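PDB 4GXW: adenosine deaminase from Burkholderia ambifaria, which probably deaminates a purine base or nucleoside by hydrolysis, as a zinc-dependent enzyme of the adenosine and AMP deaminase family. Local coordinates for residues P164-A167 against V168-V171; M332-G335 against I336-A339; T345-A348 against W349-A352. All coordinates share one frame; numbering follows the deposited sequence.

Contact 1. Residues P164-A167 against V168-V171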
loop_
_atom_site.group_PDB
_atom_site.type_symbol
_atom_site.label_atom_id
_atom_site.label_comp_id
_atom_site.label_asym_id
_atom_site.label_seq_id
_atom_site.Cartn_x
_atom_site.Cartn_y
_atom_site.Cartn_z
ATOM N N PRO A 164 7.993 -15.057 -15.922
ATOM C CA PRO A 164 8.609 -15.377 -14.624
ATOM C C PRO A 164 10.138 -15.238 -14.596
ATOM O O PRO A 164 10.682 -15.057 -13.504
ATOM C CB PRO A 164 8.160 -16.824 -14.349
ATOM C CG PRO A 164 7.495 -17.306 -15.614
ATOM C CD PRO A 164 7.032 -16.086 -16.354
ATOM N N ASP A 165 10.808 -15.300 -15.747
ATOM C CA ASP A 165 12.245 -15.017 -15.795
ATOM C C ASP A 165 12.599 -13.614 -15.305
ATOM O O ASP A 165 13.672 -13.401 -14.732
ATOM C CB ASP A 165 12.798 -15.174 -17.213
ATOM C CG ASP A 165 12.954 -16.611 -17.627
ATOM O OD1 ASP A 165 12.908 -17.494 -16.751
ATOM O OD2 ASP A 165 13.143 -16.848 -18.836
ATOM N N GLU A 166 11.714 -12.650 -15.540
ATOM C CA GLU A 166 11.979 -11.283 -15.107
ATOM C C GLU A 166 11.905 -11.210 -13.590
ATOM O O GLU A 166 12.625 -10.438 -12.959
ATOM C CB GLU A 166 11.013 -10.278 -15.752
ATOM C CG GLU A 166 11.185 -10.109 -17.260
ATOM C CD GLU A 166 12.517 -9.492 -17.675
ATOM O OE1 GLU A 166 13.220 -8.891 -16.836
ATOM O OE2 GLU A 166 12.859 -9.599 -18.869
ATOM N N ALA A 167 11.041 -12.036 -13.003
ATOM C CA ALA A 167 10.906 -12.095 -11.555
ATOM C C ALA A 167 12.189 -12.643 -10.914
ATOM O O ALA A 167 12.680 -12.088 -9.928
ATOM C CB ALA A 167 9.683 -12.940 -11.162
ATOM N N VAL A 168 12.737 -13.713 -11.490
ATOM C CA VAL A 168 14.016 -14.245 -11.033
ATOM C C VAL A 168 15.114 -13.187 -11.166
ATOM O O VAL A 168 15.958 -13.044 -10.274
ATOM C CB VAL A 168 14.385 -15.548 -11.780
ATOM C CG1 VAL A 168 15.807 -16.008 -11.430
ATOM C CG2 VAL A 168 13.376 -16.640 -11.451
ATOM N N ALA A 169 15.083 -12.424 -12.260
ATOM C CA ALA A 169 16.073 -11.367 -12.477
ATOM C C ALA A 169 16.074 -10.341 -11.338
ATOM O O ALA A 169 17.130 -9.845 -10.935
ATOM C CB ALA A 169 15.856 -10.685 -13.839
ATOM N N ILE A 170 14.898 -10.030 -10.800
ATOM C CA ILE A 170 14.808 -9.089 -9.684
ATOM C C ILE A 170 15.559 -9.585 -8.455
ATOM O O ILE A 170 16.315 -8.829 -7.824
ATOM C CB ILE A 170 13.345 -8.826 -9.292
ATOM C CG1 ILE A 170 12.641 -8.058 -10.409
ATOM C CG2 ILE A 170 13.249 -8.080 -7.960
ATOM C CD1 ILE A 170 11.157 -7.926 -10.195
ATOM N N VAL A 171 15.360 -10.857 -8.116
ATOM C CA VAL A 171 16.039 -11.416 -6.960
ATOM C C VAL A 171 17.554 -11.424 -7.186
ATOM O O VAL A 171 18.321 -11.117 -6.270
ATOM C CB VAL A 171 15.505 -12.813 -6.576
ATOM C CG1 VAL A 171 16.191 -13.310 -5.319
ATOM C CG2 VAL A 171 13.996 -12.757 -6.349
#

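Contact 2. Residues M332-G335 against I336-A339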
loop_
_atom_site.group_PDB
_atom_site.type_symbol
_atom_site.label_atom_id
_atom_site.label_comp_id
_atom_site.label_asym_id
_atom_site.label_seq_id
_atom_site.Cartn_x
_atom_site.Cartn_y
_atom_site.Cartn_z
ATOM N N MET A 332 -4.010 -0.839 14.110
ATOM C CA MET A 332 -2.692 -0.280 14.399
ATOM C C MET A 332 -1.728 -1.368 14.874
ATOM O O MET A 332 -0.596 -1.476 14.386
ATOM C CB MET A 332 -2.791 0.827 15.458
ATOM C CG MET A 332 -1.434 1.427 15.799
ATOM S SD MET A 332 -1.494 2.618 17.149
ATOM C CE MET A 332 -1.756 1.532 18.542
ATOM N N LEU A 333 -2.187 -2.189 15.809
ATOM C CA LEU A 333 -1.370 -3.291 16.298
ATOM C C LEU A 333 -1.068 -4.311 15.198
ATOM O O LEU A 333 0.039 -4.854 15.139
ATOM C CB LEU A 333 -2.031 -3.949 17.513
ATOM C CG LEU A 333 -2.165 -3.033 18.738
ATOM C CD1 LEU A 333 -3.020 -3.694 19.797
ATOM C CD2 LEU A 333 -0.788 -2.684 19.294
ATOM N N ASN A 334 -2.037 -4.550 14.312
ATOM C CA ASN A 334 -1.819 -5.437 13.169
ATOM C C ASN A 334 -0.710 -4.934 12.253
ATOM O O ASN A 334 0.086 -5.718 11.729
ATOM C CB ASN A 334 -3.107 -5.622 12.360
ATOM C CG ASN A 334 -4.216 -6.290 13.154
ATOM O OD1 ASN A 334 -3.977 -6.921 14.198
ATOM N ND2 ASN A 334 -5.441 -6.171 12.648
ATOM N N GLY A 335 -0.679 -3.628 12.021
ATOM C CA GLY A 335 0.389 -3.028 11.237
ATOM C C GLY A 335 1.766 -3.244 11.849
ATOM O O GLY A 335 2.742 -3.495 11.130
ATOM N N ILE A 336 1.854 -3.152 13.171
ATOM C CA ILE A 336 3.100 -3.431 13.867
ATOM C C ILE A 336 3.495 -4.902 13.674
ATOM O O ILE A 336 4.639 -5.211 13.322
ATOM C CB ILE A 336 2.993 -3.098 15.366
ATOM C CG1 ILE A 336 2.905 -1.580 15.554
ATOM C CG2 ILE A 336 4.198 -3.656 16.112
ATOM C CD1 ILE A 336 2.401 -1.145 16.921
ATOM N N ASP A 337 2.539 -5.806 13.878
ATOM C CA ASP A 337 2.802 -7.235 13.694
ATOM C C ASP A 337 3.245 -7.563 12.275
ATOM O O ASP A 337 4.113 -8.402 12.077
ATOM C CB ASP A 337 1.554 -8.070 14.010
ATOM C CG ASP A 337 1.169 -8.026 15.470
ATOM O OD1 ASP A 337 2.038 -7.727 16.315
ATOM O OD2 ASP A 337 -0.010 -8.310 15.773
ATOM N N GLY A 338 2.647 -6.905 11.294
ATOM C CA GLY A 338 2.942 -7.214 9.907
ATOM C C GLY A 338 4.210 -6.590 9.351
ATOM O O GLY A 338 4.696 -7.022 8.312
ATOM N N ALA A 339 4.747 -5.579 10.027
ATOM C CA ALA A 339 5.907 -4.854 9.520
ATOM C C ALA A 339 7.157 -5.726 9.443
ATOM O O ALA A 339 7.341 -6.670 10.215
ATOM C CB ALA A 339 6.168 -3.606 10.366
HETATM O O HOH W 1 1.041 -5.590 17.756
HETATM O O HOH W 2 -2.317 -7.355 16.268
#

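Contact 3. Residues T345-A348 against W349-A352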
loop_
_atom_site.group_PDB
_atom_site.type_symbol
_atom_site.label_atom_id
_atom_site.label_comp_id
_atom_site.label_asym_id
_atom_site.label_seq_id
_atom_site.Cartn_x
_atom_site.Cartn_y
_atom_site.Cartn_z
ATOM N N THR A 345 11.967 -3.948 17.857
ATOM C CA THR A 345 11.304 -2.781 17.307
ATOM C C THR A 345 9.788 -2.909 17.451
ATOM O O THR A 345 9.118 -1.969 17.877
ATOM C CB THR A 345 11.706 -2.568 15.835
ATOM O OG1 THR A 345 13.126 -2.364 15.761
ATOM C CG2 THR A 345 10.992 -1.364 15.243
ATOM N N LYS A 346 9.246 -4.082 17.136
ATOM C CA LYS A 346 7.808 -4.293 17.275
ATOM C C LYS A 346 7.368 -4.120 18.720
ATOM O O LYS A 346 6.349 -3.475 18.988
ATOM C CB LYS A 346 7.394 -5.677 16.774
ATOM C CG LYS A 346 7.542 -5.854 15.276
ATOM C CD LYS A 346 7.078 -7.238 14.836
ATOM C CE LYS A 346 7.251 -7.420 13.339
ATOM N NZ LYS A 346 6.806 -8.775 12.885
ATOM N N ALA A 347 8.136 -4.680 19.653
ATOM C CA ALA A 347 7.781 -4.588 21.063
ATOM C C ALA A 347 7.794 -3.140 21.530
ATOM O O ALA A 347 6.903 -2.709 22.279
ATOM C CB ALA A 347 8.726 -5.431 21.911
ATOM N N ALA A 348 8.802 -2.383 21.097
ATOM C CA ALA A 348 8.878 -0.974 21.456
ATOM C C ALA A 348 7.675 -0.202 20.909
ATOM O O ALA A 348 7.063 0.600 21.616
ATOM C CB ALA A 348 10.196 -0.364 20.974
ATOM N N TRP A 349 7.312 -0.459 19.660
ATOM C CA TRP A 349 6.173 0.229 19.072
ATOM C C TRP A 349 4.888 -0.111 19.815
ATOM O O TRP A 349 4.072 0.772 20.084
ATOM C CB TRP A 349 6.025 -0.124 17.584
ATOM C CG TRP A 349 7.059 0.516 16.680
ATOM C CD1 TRP A 349 7.926 1.516 17.003
ATOM C CD2 TRP A 349 7.314 0.192 15.304
ATOM N NE1 TRP A 349 8.707 1.837 15.912
ATOM C CE2 TRP A 349 8.350 1.036 14.860
ATOM C CE3 TRP A 349 6.763 -0.729 14.406
ATOM C CZ2 TRP A 349 8.849 0.986 13.553
ATOM C CZ3 TRP A 349 7.268 -0.784 13.110
ATOM C CH2 TRP A 349 8.293 0.071 12.700
ATOM N N ARG A 350 4.702 -1.380 20.164
ATOM C CA ARG A 350 3.488 -1.735 20.897
ATOM C C ARG A 350 3.425 -1.009 22.230
ATOM O O ARG A 350 2.386 -0.460 22.597
ATOM C CB ARG A 350 3.413 -3.235 21.159
ATOM C CG ARG A 350 3.219 -4.069 19.922
ATOM C CD ARG A 350 3.000 -5.532 20.281
ATOM N NE ARG A 350 3.197 -6.360 19.099
ATOM C CZ ARG A 350 4.304 -7.049 18.837
ATOM N NH1 ARG A 350 5.318 -7.052 19.694
ATOM N NH2 ARG A 350 4.390 -7.750 17.715
ATOM N N ALA A 351 4.539 -1.010 22.953
ATOM C CA ALA A 351 4.577 -0.405 24.277
ATOM C C ALA A 351 4.369 1.110 24.237
ATOM O O ALA A 351 3.813 1.685 25.173
ATOM C CB ALA A 351 5.890 -0.750 24.983
ATOM N N ALA A 352 4.823 1.764 23.170
ATOM C CA ALA A 352 4.716 3.219 23.070
ATOM C C ALA A 352 3.444 3.684 22.368
ATOM O O ALA A 352 2.786 4.611 22.828
ATOM C CB ALA A 352 5.934 3.800 22.379
#

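Contact 1. Residues P164-A167 against V168-V171
Val168 and Ala169 each return a backbone N-H to the preceding turn, and these bonds belong to the first turns of the helix that runs on to residue 176. Val168 N donates to Pro164 O over 3.2 Å in a fairly straight bond of 162°, while Ala169 N reaches Asp165 O at 3.0 Å. Ile170 N is bonded to Glu166 O and makes a second, weak bond to Ala167 O; the next rung, Val171 N to Ala167 O, is stretched to 3.5 Å and also weak. Ala167 O thus receives two weak donors.

The helix is the connection of a right-handed beta-alpha-beta unit, lying between strands 151-159 and 184-188 of the parallel sheet in a TIM-barrel fold, and its side chains divide according to the elements they meet.

Across the turn the aliphatic carbons rest mostly against carbonyl oxygens. Val168 has CG1 anti to its backbone N (chi1 173°), which leaves CG2 on the side of that N and 3.7 Å from Pro164 O. Ile170 CG1 lies alongside Glu166 O at 3.5 Å. On the strand side, Ala167 touches Ile158 and Ile170 touches Pro156, both of strand 151-159, and Val168 packs on helix 200-208.

Glu166 ties this turn to another helix: its OE1 forms a salt bridge with Arg124 NE of helix 119-126, and Ala169 CB, 4.4 Å from the same OE1, also touches Arg124.

Contact 2. Residues M332-G335 against I336-A339
Ile336 packs back on the turn before it, near the C-terminal end of the helix formed by residues 325-338, one of the helices of this TIM-barrel enzyme. Its N-H bonds to Met332 O, and CG1, placed beside the backbone N with chi1 -70°, brings CD1 to 4.3 Å from Leu333 CD2. Its CG2 branch meets Lys346, and its CG1-CD1 arm meets Trp349, both of helix 343-371.

Asp337 follows, with N donating to Leu333 O at 3.0 Å. Its carboxylate folds back over that turn and is gripped from several directions: OD1 pairs with Arg350 and OD2 with Lys295, both in salt bridges, an environment likely to favour the charged form. A water 2.8 Å from Asp337 OD1 also lies 2.9 Å from Leu333 O. A second water gives one hydrogen to Asp337 OD2 and the other to Asn334 OD1 at 2.7 Å, and since Asn334 ND2 donates to Ile296 O, that amide is held at both ends.

Gly338 sends its N-H to Asn334 O at 2.9 Å, the shortest of the backbone bonds here. At Ala339 the chain leaves helical geometry, and its N makes a weak bond to Gly335 O, bent to 123°.

Contact 3. Residues T345-A348 against W349-A352
Thr345 and Trp349 run side by side and point the same way, with the threonine methyl lying over the indole. Thr345 CG2 sits 3.7 Å from the centroid of the six-membered ring and 19° off its normal, a CH-pi contact over the face in which the methyl is displaced toward the rim. The threonine torsion sets this up: with CG2 anti to the backbone N, the methyl faces the ring, while OG1 turns to a hydrogen bond with Asp342. The carbonyl of the same residue lies over a face of the indole too, Thr345 O standing 3.4 Å from Trp349 CG, and it also accepts the N-H of Trp349 at 3.0 Å. Farther out, the indole stacks on the ring of Trp353 and meets His112 with the planes at about 55°.

Lys346 and Arg350 are the second pair to lie side by side. Arg350 CG lies 3.3 Å from Lys346 O, and the arginine chain, extended from CG to NE, carries its guanidinium back along the lysine, with one face over Lys346 C. Arg350 NH2 comes within 3.8 Å of Lys346 CB. The like charges stay apart, with Lys346 NZ 5.5 Å from Arg350 NH2. Both have a partner in Asp337, where Lys346 NZ reaches the backbone O and Arg350 NH2 the carboxylate.

Ala351 and Ala352 continue the ladder of backbone bonds to Ala347 and Ala348 on an exposed face. Neighbours at i and i+4 line up along one side of an alpha-helix in this way, here the long C-terminal helix 343-371, whose Lys346-Trp349-Arg350 flank lies on helix 325-338.

The three contacts show how one backbone pattern, the i to i+4 helical ladder, serves different places in a fold. Contact 2 is the most buried, contact 1 partly so, and contact 3 lies at the surface. Contacts 2 and 3 sit on consecutive helices, their centres about 10 Å apart, and touch directly, with Ala339 O packed 3.2 Å from Lys346 CE. Contact 1 is remote, its centre about 29 Å from that of contact 2, on a helix connecting two barrel strands. Alanine and branched aliphatic side chains dominate there; in contact 2 waters bridge the aspartate to a side-chain amide and to a backbone carbonyl, and an aromatic face and two cations mark contact 3.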